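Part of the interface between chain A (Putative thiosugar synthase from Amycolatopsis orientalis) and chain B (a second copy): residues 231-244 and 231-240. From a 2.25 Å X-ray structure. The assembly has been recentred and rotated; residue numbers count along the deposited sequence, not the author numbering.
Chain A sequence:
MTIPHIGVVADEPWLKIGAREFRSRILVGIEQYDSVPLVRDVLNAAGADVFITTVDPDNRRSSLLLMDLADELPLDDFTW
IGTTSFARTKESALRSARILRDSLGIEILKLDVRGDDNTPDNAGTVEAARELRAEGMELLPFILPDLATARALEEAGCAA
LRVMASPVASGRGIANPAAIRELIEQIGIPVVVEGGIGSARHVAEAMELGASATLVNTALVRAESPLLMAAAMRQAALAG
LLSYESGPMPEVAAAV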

# COMPACT_ATOMS: atom_id res chain seq x y z
N ALA A 231 4.58 -8.46 8.43
CA ALA A 231 5.65 -7.50 8.14
C ALA A 231 5.25 -6.55 7.02
O ALA A 231 5.48 -5.35 7.11
CB ALA A 231 6.96 -8.20 7.80
N ALA A 232 4.66 -7.11 5.97
CA ALA A 232 4.20 -6.33 4.84
C ALA A 232 3.15 -5.31 5.24
O ALA A 232 3.13 -4.19 4.74
CB ALA A 232 3.64 -7.25 3.77
N MET A 233 2.26 -5.71 6.14
CA MET A 233 1.20 -4.83 6.60
C MET A 233 1.71 -3.67 7.47
O MET A 233 1.21 -2.55 7.36
CB MET A 233 0.13 -5.64 7.33
CG MET A 233 -0.77 -6.35 6.33
SD MET A 233 -2.02 -7.33 7.15
CE MET A 233 -3.03 -7.74 5.73
N ARG A 234 2.71 -3.94 8.32
CA ARG A 234 3.37 -2.88 9.08
C ARG A 234 3.89 -1.82 8.13
O ARG A 234 3.66 -0.62 8.32
CB ARG A 234 4.54 -3.41 9.92
CG ARG A 234 4.91 -2.49 11.07
CD ARG A 234 6.39 -2.17 11.18
NE ARG A 234 7.17 -3.23 11.81
CZ ARG A 234 7.92 -3.11 12.91
NH1 ARG A 234 8.01 -1.97 13.59
NH2 ARG A 234 8.59 -4.17 13.35
N GLN A 235 4.58 -2.27 7.09
CA GLN A 235 5.18 -1.36 6.12
C GLN A 235 4.12 -0.60 5.36
O GLN A 235 4.27 0.59 5.13
CB GLN A 235 6.06 -2.13 5.13
CG GLN A 235 7.30 -2.75 5.76
CD GLN A 235 8.20 -1.72 6.40
OE1 GLN A 235 8.78 -1.95 7.47
NE2 GLN A 235 8.32 -0.57 5.77
N ALA A 236 3.06 -1.29 4.98
CA ALA A 236 1.97 -0.70 4.22
C ALA A 236 1.22 0.38 5.01
O ALA A 236 0.76 1.37 4.44
CB ALA A 236 1.00 -1.77 3.76
N ALA A 237 1.08 0.15 6.31
CA ALA A 237 0.42 1.10 7.20
C ALA A 237 1.23 2.39 7.28
O ALA A 237 0.69 3.48 7.21
CB ALA A 237 0.26 0.49 8.59
N LEU A 238 2.55 2.24 7.40
CA LEU A 238 3.44 3.39 7.45
C LEU A 238 3.51 4.13 6.12
O LEU A 238 3.46 5.35 6.11
CB LEU A 238 4.83 2.97 7.95
CG LEU A 238 4.80 2.50 9.42
CD1 LEU A 238 6.15 1.95 9.86
CD2 LEU A 238 4.34 3.60 10.37
N ALA A 239 3.58 3.40 5.00
CA ALA A 239 3.55 4.02 3.67
C ALA A 239 2.24 4.75 3.44
O ALA A 239 2.23 5.83 2.86
CB ALA A 239 3.73 2.97 2.58
N GLY A 240 1.14 4.15 3.86
CA GLY A 240 -0.18 4.73 3.68
C GLY A 240 -0.35 6.01 4.48
O GLY A 240 -0.98 6.95 4.01
N LEU A 241 0.18 6.01 5.69
CA LEU A 241 0.15 7.18 6.56
C LEU A 241 0.93 8.31 5.91
O LEU A 241 0.40 9.41 5.72
CB LEU A 241 0.72 6.83 7.93
CG LEU A 241 0.78 7.96 8.96
CD1 LEU A 241 -0.62 8.34 9.42
CD2 LEU A 241 1.65 7.56 10.15
N LEU A 242 2.18 8.03 5.53
CA LEU A 242 3.03 9.05 4.91
C LEU A 242 2.42 9.60 3.65
O LEU A 242 2.51 10.81 3.39
CB LEU A 242 4.42 8.51 4.62
CG LEU A 242 5.25 8.20 5.86
CD1 LEU A 242 6.61 7.64 5.46
CD2 LEU A 242 5.42 9.45 6.71
N SER A 243 1.78 8.73 2.87
CA SER A 243 1.11 9.11 1.64
C SER A 243 -0.09 10.00 1.94
O SER A 243 -0.28 11.03 1.30
CB SER A 243 0.70 7.85 0.87
OG SER A 243 -0.17 8.13 -0.21
N TYR A 244 -0.90 9.61 2.92
CA TYR A 244 -2.01 10.47 3.34
C TYR A 244 -1.48 11.85 3.77
O TYR A 244 -1.96 12.86 3.32
CB TYR A 244 -2.78 9.83 4.49
CG TYR A 244 -3.97 10.64 4.99
CD1 TYR A 244 -5.13 10.73 4.23
CD2 TYR A 244 -3.94 11.28 6.21
CE1 TYR A 244 -6.22 11.44 4.68
CE2 TYR A 244 -5.04 12.00 6.67
CZ TYR A 244 -6.17 12.07 5.91
OH TYR A 244 -7.27 12.78 6.35
N ALA B 231 8.96 9.00 -0.61
CA ALA B 231 9.34 8.06 0.44
C ALA B 231 8.22 7.07 0.77
O ALA B 231 8.49 5.92 1.08
CB ALA B 231 9.78 8.80 1.70
N ALA B 232 6.98 7.55 0.73
CA ALA B 232 5.81 6.70 0.89
C ALA B 232 5.72 5.64 -0.22
O ALA B 232 5.38 4.49 0.01
CB ALA B 232 4.54 7.55 0.91
N MET B 233 6.00 6.05 -1.44
CA MET B 233 5.94 5.11 -2.55
C MET B 233 7.06 4.06 -2.49
O MET B 233 6.82 2.89 -2.76
CB MET B 233 5.94 5.87 -3.86
CG MET B 233 4.58 6.45 -4.12
SD MET B 233 4.62 7.45 -5.59
CE MET B 233 2.87 7.62 -5.89
N ARG B 234 8.25 4.49 -2.07
CA ARG B 234 9.36 3.56 -1.86
C ARG B 234 8.96 2.47 -0.88
O ARG B 234 9.18 1.27 -1.12
CB ARG B 234 10.56 4.33 -1.33
CG ARG B 234 11.79 3.48 -1.03
CD ARG B 234 12.88 4.33 -0.41
NE ARG B 234 14.12 3.58 -0.24
CZ ARG B 234 15.28 4.11 0.15
NH1 ARG B 234 15.37 5.41 0.42
NH2 ARG B 234 16.35 3.34 0.27
N GLN B 235 8.35 2.89 0.23
CA GLN B 235 7.94 1.98 1.29
C GLN B 235 6.80 1.05 0.86
O GLN B 235 6.80 -0.13 1.20
CB GLN B 235 7.54 2.78 2.53
CG GLN B 235 8.09 2.19 3.81
CD GLN B 235 9.60 2.32 3.90
OE1 GLN B 235 10.18 3.32 3.46
NE2 GLN B 235 10.26 1.31 4.47
N ALA B 236 5.82 1.59 0.14
CA ALA B 236 4.71 0.79 -0.38
C ALA B 236 5.16 -0.31 -1.36
O ALA B 236 4.56 -1.38 -1.40
CB ALA B 236 3.69 1.68 -1.07
N ALA B 237 6.20 -0.03 -2.14
CA ALA B 237 6.75 -1.00 -3.10
C ALA B 237 7.33 -2.20 -2.35
O ALA B 237 7.12 -3.33 -2.73
CB ALA B 237 7.81 -0.35 -3.97
N LEU B 238 8.05 -1.92 -1.26
CA LEU B 238 8.53 -2.98 -0.38
C LEU B 238 7.37 -3.74 0.26
O LEU B 238 7.41 -4.96 0.35
CB LEU B 238 9.45 -2.42 0.71
CG LEU B 238 10.01 -3.50 1.66
CD1 LEU B 238 11.11 -4.29 0.96
CD2 LEU B 238 10.51 -2.92 2.98
N ALA B 239 6.37 -3.01 0.75
CA ALA B 239 5.20 -3.63 1.37
C ALA B 239 4.46 -4.53 0.38
O ALA B 239 4.10 -5.65 0.71
CB ALA B 239 4.25 -2.56 1.89
N GLY B 240 4.21 -4.02 -0.82
CA GLY B 240 3.51 -4.78 -1.86
C GLY B 240 4.28 -6.02 -2.26
O GLY B 240 3.70 -7.09 -2.45

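This is a close, nearly antiparallel packing of two helices, one from each copy of the protein, held together mainly by alanine methyl groups set against the opposing backbone. The helix axes approach to 8.1 Å, and their N-to-C directions differ by 158°. Together the two stretches bury 454 Å² between them.

The register is nearly symmetric. Ala A232 lies nearest Ala B239, and Ala A239 lies nearest Ala B232, each pair with its CA atoms 4.5 Å apart. Ala A239 and Ala B239 both point their CB toward the partner helix, and each methyl lies over a turn of backbone. Ala B239 CB sits 3.5 Å from Ala A232 O and 3.5 Å from Ala A236 N. On the other half, Ala A239 CB is 3.4 Å from Ala B232 O and 3.5 Å from Ala B236 N. These backbone atoms are already paired within their own helices: Ala A236 N donates to Ala A232 O, and Ala B236 N to Ala B232 O, both at 2.9 Å. The methyls therefore pack against backbone whose polar groups are satisfied.

Neighbouring side chains complete the fit. Ala A236 CB meets Ala B239 CB at 3.8 Å, and Ala A239 CB meets Ala B236 CB at 3.9 Å. Ala A236 and Ala B236 point sideways. Alanine suits these places because a single methyl can be buried while the backbones remain close.

The longer chain A stretch adds another turn. Here Ala B232 points toward chain A, with its CB 3.8 Å from Leu A242 CB and 3.6 Å from Ser A243 N. Leu A242 extends the apolar surface. Ser A243 presents mainly backbone and its CB to this contact, while its OG is hydrogen-bonded elsewhere in the structure.

Gln A235 and Gln B235 both point toward the partner helix. Their aliphatic portions join the packing: Gln A235 CB lies 3.7 Å from Ala B239 CB, and Gln B235 CB lies 3.8 Å from Ala A239 CB. Their ends meet where the side chains remain partly exposed, a setting that suits polar amides. The two glutamine side chains differ in conformation, with chi1 near -67° in Gln A235 and -136° in Gln B235. Leu B238 starts sideways, but its end comes nearer, bringing CD2 to 4.2 Å from Gln A235 CG.

Met A233 and Met B233 point away and take no part in this contact.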